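Local coordinates for acetamidase (Bacillus halodurans, PDB 2II1), which hydrolyses acetamide as a member of the acetamidase/formamidase family, and binds calcium ions, at the interface of chains A and B. Sequence-based numbering; all coordinates share one arbitrary frame. Chains: chain A/B, Acetamidase.

Contact 1: the interface of chains A and B. Residues chain A 259, 263; chain B 91-92, 107, 109, 111, 193.
A:Met263, modelled as selenomethionine, reaches from helix 258-268 of one acetamidase/formamidase family chain onto strands 87-92 and 107-114 of the other. With CG set opposite the carbonyl carbon (chi1 -75°) and the rest of the chain fully extended, the side chain reaches the two strands. Its CG, selenium and terminal methyl each meet chain B. Near its root, A:Met263 CG lies 3.5 Å from B:Leu193 CD2, a methyl group from a loop. Farther out, the selenium, A:Met263 SE, rests on the aliphatic stem of B:Lys109, 3.7 Å from B:Lys109 CB and 3.8 Å from B:Lys109 CD. The terminal methyl settles between the two strands. A:Met263 CE is 3.4 Å from the backbone oxygen B:Thr107 O and 3.9 Å from B:Ala92 CB. B:Thr107 CG2 also faces this methyl. One helical turn earlier, A:Glu259 makes a second close contact and crosses B:Thr107 at about a right angle. The methylene A:Glu259 CG meets the hydroxyl B:Thr107 OG1 at 3.4 Å. With the chain bent at chi2 (79°), the carboxylate points away from A:Met263. One flank is looser. B:Phe111 stands beside B:Lys109, with B:Phe111 CZ 4.5 Å from A:Met263 SE, and buries almost nothing against the partner.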
loop_
_atom_site.group_PDB
_atom_site.type_symbol
_atom_site.label_atom_id
_atom_site.label_comp_id
_atom_site.label_asym_id
_atom_site.label_seq_id
_atom_site.Cartn_x
_atom_site.Cartn_y
_atom_site.Cartn_z
ATOM N N GLU A 259 -23.136 2.291 -0.890
ATOM C CA GLU A 259 -22.974 0.996 -0.201
ATOM C C GLU A 259 -22.389 -0.012 -1.158
ATOM O O GLU A 259 -21.421 -0.682 -0.828
ATOM C CB GLU A 259 -24.324 0.472 0.289
ATOM C CG GLU A 259 -24.978 1.336 1.398
ATOM C CD GLU A 259 -25.673 2.612 0.866
ATOM O OE1 GLU A 259 -25.960 2.705 -0.342
ATOM O OE2 GLU A 259 -25.915 3.539 1.656
HETATM N N MSE A 263 -18.606 -1.846 -1.181
HETATM C CA MSE A 263 -18.425 -3.299 -1.241
HETATM C C MSE A 263 -17.498 -3.684 -2.383
HETATM O O MSE A 263 -16.630 -4.551 -2.238
HETATM C CB MSE A 263 -19.766 -3.999 -1.405
HETATM C CG MSE A 263 -20.565 -4.028 -0.160
HETATM SE SE MSE A 263 -22.246 -4.905 -0.453
HETATM C CE MSE A 263 -22.995 -4.678 1.408
ATOM N N THR B 91 -21.354 -6.792 4.685
ATOM C CA THR B 91 -22.260 -5.915 5.394
ATOM C C THR B 91 -21.702 -4.504 5.294
ATOM O O THR B 91 -20.502 -4.285 5.485
ATOM C CB THR B 91 -22.408 -6.314 6.863
ATOM O OG1 THR B 91 -21.122 -6.289 7.502
ATOM C CG2 THR B 91 -22.990 -7.689 6.974
ATOM N N ALA B 92 -22.559 -3.572 4.923
ATOM C CA ALA B 92 -22.236 -2.149 4.979
ATOM C C ALA B 92 -23.056 -1.576 6.133
ATOM O O ALA B 92 -24.257 -1.830 6.224
ATOM C CB ALA B 92 -22.574 -1.451 3.625
ATOM N N THR B 107 -26.596 -2.407 4.629
ATOM C CA THR B 107 -26.807 -3.317 3.502
ATOM C C THR B 107 -26.114 -4.649 3.760
ATOM O O THR B 107 -24.970 -4.668 4.188
ATOM C CB THR B 107 -26.258 -2.713 2.182
ATOM O OG1 THR B 107 -26.860 -1.432 1.960
ATOM C CG2 THR B 107 -26.583 -3.604 1.014
ATOM N N LYS B 109 -25.266 -8.222 1.628
ATOM C CA LYS B 109 -25.193 -8.796 0.282
ATOM C C LYS B 109 -24.607 -10.200 0.409
ATOM O O LYS B 109 -23.582 -10.395 1.077
ATOM C CB LYS B 109 -24.335 -7.917 -0.661
ATOM C CG LYS B 109 -24.445 -8.253 -2.174
ATOM C CD LYS B 109 -23.668 -7.250 -3.091
ATOM C CE LYS B 109 -24.342 -6.982 -4.470
ATOM N NZ LYS B 109 -25.177 -5.682 -4.626
ATOM N N PHE B 111 -22.915 -13.437 -1.695
ATOM C CA PHE B 111 -22.086 -13.614 -2.889
ATOM C C PHE B 111 -21.944 -15.114 -3.207
ATOM O O PHE B 111 -21.139 -15.792 -2.571
ATOM C CB PHE B 111 -20.680 -13.022 -2.628
ATOM C CG PHE B 111 -20.666 -11.524 -2.434
ATOM C CD1 PHE B 111 -21.106 -10.936 -1.241
ATOM C CD2 PHE B 111 -20.211 -10.693 -3.448
ATOM C CE1 PHE B 111 -21.105 -9.567 -1.091
ATOM C CE2 PHE B 111 -20.211 -9.315 -3.299
ATOM C CZ PHE B 111 -20.645 -8.749 -2.113
ATOM N N LEU B 193 -14.387 -1.095 3.677
ATOM C CA LEU B 193 -15.784 -1.077 4.077
ATOM C C LEU B 193 -15.900 -1.427 5.549
ATOM O O LEU B 193 -16.677 -0.801 6.252
ATOM C CB LEU B 193 -16.602 -2.064 3.259
ATOM C CG LEU B 193 -18.129 -1.969 3.423
ATOM C CD1 LEU B 193 -18.640 -0.691 2.841
ATOM C CD2 LEU B 193 -18.764 -3.192 2.731
#

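Contact 2: the interface of chains A and B. Residues chain A 92, 103-105, 107; chain B 258-259, 263.
The start of helix 258-268 in chain B docks against the loop that leads into strand 107-114 of chain A, in two copies of an acetamidase/formamidase family protein. B:Glu259 is the central residue. Its CG lies opposite the carbonyl carbon, and a bend at chi2 (81°) turns the carboxylate towards the loop. The carboxylate oxygen OE2 accepts two backbone N-H groups. A:Asn104 N donates to B:Glu259 OE2 over 2.9 Å, nearly along the C-O axis. A:Ser105 N donates to B:Glu259 OE2 over 3.2 Å from above the carboxylate plane. Two consecutive amides thus hold one oxygen and limit rotation of the group; they would be expected to stabilise its negative charge. The other oxygen, B:Glu259 OE1, is 2.9 Å from a water, which is 2.6 Å from the side-chain oxygen A:Asn104 OD1. The amide and carboxylate planes are turned 57° apart, and the water links them. Nearer the helix the methylenes of B:Glu259 pack against A:Leu103, whose CD2 is 3.7 Å from B:Glu259 CG. Separately, the methyl B:Ile258 CG2 lies 3.9 Å from the polar A:Asn104 OD1. Within chain A, the hydroxyl A:Thr107 OG1 donates to A:Ser105 O over 3.1 Å, a link that may steady the loop.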
loop_
_atom_site.group_PDB
_atom_site.type_symbol
_atom_site.label_atom_id
_atom_site.label_comp_id
_atom_site.label_asym_id
_atom_site.label_seq_id
_atom_site.Cartn_x
_atom_site.Cartn_y
_atom_site.Cartn_z
ATOM N N ALA A 92 20.858 9.390 3.125
ATOM C CA ALA A 92 20.334 8.961 4.429
ATOM C C ALA A 92 20.742 9.994 5.486
ATOM O O ALA A 92 21.937 10.206 5.684
ATOM C CB ALA A 92 20.882 7.574 4.806
ATOM N N LEU A 103 18.772 5.835 12.199
ATOM C CA LEU A 103 20.026 6.090 11.485
ATOM C C LEU A 103 21.153 6.590 12.407
ATOM O O LEU A 103 20.911 7.310 13.371
ATOM C CB LEU A 103 19.791 7.066 10.314
ATOM C CG LEU A 103 18.799 6.609 9.249
ATOM C CD1 LEU A 103 18.257 7.805 8.486
ATOM C CD2 LEU A 103 19.391 5.591 8.284
ATOM N N ASN A 104 22.386 6.181 12.116
ATOM C CA ASN A 104 23.545 6.549 12.942
ATOM C C ASN A 104 24.270 7.788 12.437
ATOM O O ASN A 104 24.728 8.610 13.232
ATOM C CB ASN A 104 24.561 5.412 12.981
ATOM C CG ASN A 104 24.022 4.155 13.641
ATOM O OD1 ASN A 104 24.220 3.045 13.134
ATOM N ND2 ASN A 104 23.345 4.317 14.780
ATOM N N SER A 105 24.404 7.885 11.115
ATOM C CA SER A 105 25.212 8.917 10.495
ATOM C C SER A 105 24.724 9.278 9.107
ATOM O O SER A 105 24.268 8.385 8.361
ATOM C CB SER A 105 26.655 8.445 10.375
ATOM O OG SER A 105 27.128 8.025 11.631
ATOM N N THR A 107 24.744 9.889 5.303
ATOM C CA THR A 107 25.344 9.050 4.280
ATOM C C THR A 107 24.827 9.513 2.916
ATOM O O THR A 107 23.649 9.776 2.784
ATOM C CB THR A 107 24.940 7.600 4.510
ATOM O OG1 THR A 107 25.444 7.191 5.790
ATOM C CG2 THR A 107 25.472 6.690 3.404
ATOM N N ILE B 258 22.675 0.043 8.579
ATOM C CA ILE B 258 21.280 0.474 8.643
ATOM C C ILE B 258 20.998 1.542 7.598
ATOM O O ILE B 258 19.876 1.626 7.107
ATOM C CB ILE B 258 20.867 0.972 10.070
ATOM C CG1 ILE B 258 19.342 0.995 10.213
ATOM C CG2 ILE B 258 21.495 2.325 10.402
ATOM C CD1 ILE B 258 18.700 -0.411 10.094
ATOM N N GLU B 259 21.987 2.374 7.264
ATOM C CA GLU B 259 21.751 3.438 6.258
ATOM C C GLU B 259 21.634 2.824 4.877
ATOM O O GLU B 259 20.804 3.252 4.084
ATOM C CB GLU B 259 22.869 4.485 6.234
ATOM C CG GLU B 259 22.947 5.322 7.479
ATOM C CD GLU B 259 23.671 4.621 8.620
ATOM O OE1 GLU B 259 24.322 3.571 8.408
ATOM O OE2 GLU B 259 23.581 5.125 9.747
HETATM N N MSE B 263 18.366 2.663 2.269
HETATM C CA MSE B 263 18.426 3.025 0.853
HETATM C C MSE B 263 17.849 1.931 -0.026
HETATM O O MSE B 263 17.087 2.185 -0.959
HETATM C CB MSE B 263 19.870 3.297 0.434
HETATM C CG MSE B 263 20.394 4.598 0.945
HETATM SE SE MSE B 263 22.279 4.841 0.564
HETATM C CE MSE B 263 22.539 6.629 1.397
HETATM O O HOH W 1 25.557 2.761 10.866
#

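Contact 3: the interface of chains A and B. Residues chain A 90, 191-195; chain B 262, 266.
A chi1 of -162° at B:Ser266 turns the hydroxyl OG away from its own backbone N and into the 191-195 loop of chain A. A:Leu193 has a chi1 of -177°, which sends its branched end towards B:Gly262, along helix 258-268 of chain B. B:Ser266 OG donates to the carbonyl oxygen A:Cys195 O over a short 2.6 Å, with the donor tilted 21° from the carbonyl plane. B:Ser266 OG also accepts a weak bond from A:Leu193 N at 3.2 Å. The hydroxyl thus donates to a carbonyl and, more weakly, accepts from an amide of the same loop. Packing beside these bonds is tight. A:Leu193 CB presses on B:Ser266 CB at 3.4 Å, closer than usual for two carbons. One turn earlier in the helix, B:Gly262 presents bare backbone to the leucine. A:Leu193 CB lies 3.7 Å from B:Gly262 O, and the methyl A:Leu193 CD2 is 4.0 Å from B:Gly262 C. A:Ile192 adds its CD1 methyl at 3.9 Å from the same B:Gly262 O. At about a right angle to the leucine, selenomethionine A:Met90 approaches the serine from strand 87-92. Its chain bends at chi3 and places the methyl A:Met90 CE 3.8 Å from B:Ser266 CB.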
loop_
_atom_site.group_PDB
_atom_site.type_symbol
_atom_site.label_atom_id
_atom_site.label_comp_id
_atom_site.label_asym_id
_atom_site.label_seq_id
_atom_site.Cartn_x
_atom_site.Cartn_y
_atom_site.Cartn_z
HETATM N N MSE A 90 21.315 9.158 -3.585
HETATM C CA MSE A 90 20.498 9.025 -2.398
HETATM C C MSE A 90 21.244 9.583 -1.186
HETATM O O MSE A 90 22.485 9.518 -1.102
HETATM C CB MSE A 90 20.135 7.558 -2.123
HETATM C CG MSE A 90 19.278 6.889 -3.188
HETATM SE SE MSE A 90 18.601 5.123 -2.623
HETATM C CE MSE A 90 17.149 5.769 -1.590
ATOM N N GLU A 191 8.588 5.513 -0.083
ATOM C CA GLU A 191 9.789 6.382 -0.127
ATOM C C GLU A 191 10.380 6.565 1.290
ATOM O O GLU A 191 10.704 7.679 1.725
ATOM C CB GLU A 191 9.430 7.734 -0.718
ATOM C CG GLU A 191 10.642 8.496 -1.210
ATOM C CD GLU A 191 10.299 9.855 -1.756
ATOM O OE1 GLU A 191 9.317 10.451 -1.249
ATOM O OE2 GLU A 191 11.018 10.317 -2.685
ATOM N N ILE A 192 10.517 5.446 2.002
ATOM C CA ILE A 192 10.663 5.480 3.462
ATOM C C ILE A 192 11.933 6.156 3.998
ATOM O O ILE A 192 11.898 6.705 5.074
ATOM C CB ILE A 192 10.463 4.076 4.144
ATOM C CG1 ILE A 192 11.553 3.056 3.741
ATOM C CG2 ILE A 192 9.047 3.582 3.873
ATOM C CD1 ILE A 192 12.885 3.148 4.564
ATOM N N LEU A 193 13.026 6.129 3.253
ATOM C CA LEU A 193 14.260 6.763 3.729
ATOM C C LEU A 193 14.148 8.300 3.699
ATOM O O LEU A 193 14.691 8.964 4.584
ATOM C CB LEU A 193 15.473 6.276 2.922
ATOM C CG LEU A 193 16.885 6.760 3.282
ATOM C CD1 LEU A 193 17.251 6.247 4.615
ATOM C CD2 LEU A 193 17.913 6.337 2.272
ATOM N N ILE A 194 13.416 8.824 2.708
ATOM C CA ILE A 194 13.243 10.280 2.386
ATOM C C ILE A 194 13.405 10.541 0.873
ATOM O O ILE A 194 12.912 11.521 0.332
ATOM C CB ILE A 194 14.182 11.265 3.204
ATOM C CG1 ILE A 194 13.664 12.719 3.139
ATOM C CG2 ILE A 194 15.664 11.140 2.754
ATOM C CD1 ILE A 194 12.522 13.032 4.125
ATOM N N CYS A 195 14.064 9.645 0.163
ATOM C CA CYS A 195 14.307 9.900 -1.237
ATOM C C CYS A 195 14.198 8.616 -2.054
ATOM O O CYS A 195 14.227 7.501 -1.500
ATOM C CB CYS A 195 15.704 10.510 -1.363
ATOM S SG CYS A 195 17.052 9.463 -0.759
ATOM N N GLY B 262 18.297 1.052 4.683
ATOM C CA GLY B 262 17.312 2.091 4.377
ATOM C C GLY B 262 17.215 2.479 2.911
ATOM O O GLY B 262 16.128 2.649 2.381
ATOM N N SER B 266 14.011 1.978 0.433
ATOM C CA SER B 266 13.439 3.173 -0.195
ATOM C C SER B 266 13.475 3.096 -1.721
ATOM O O SER B 266 12.616 3.674 -2.386
ATOM C CB SER B 266 14.160 4.432 0.331
ATOM O OG SER B 266 13.419 5.625 0.108
#

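Contacts 2 and 3 are neighbours, with C-alpha centres about 10 Å apart. Both use helix 258-268 of chain B, its start in contact 2 and later turns in contact 3. The C-alpha centre of contact 1 lies about 46 Å from that of contact 2 and 38 Å from that of contact 3. Contact 1 uses the same helix of chain A, because the interface is two-fold symmetric. Glu259, Met263, Ala92 and Thr107 recur in contacts 1 and 2 with the chains exchanged, and Leu193 recurs in contacts 1 and 3. Each chain thus offers a helix and receives one, which suits a dimer, although the structure alone does not establish it in solution.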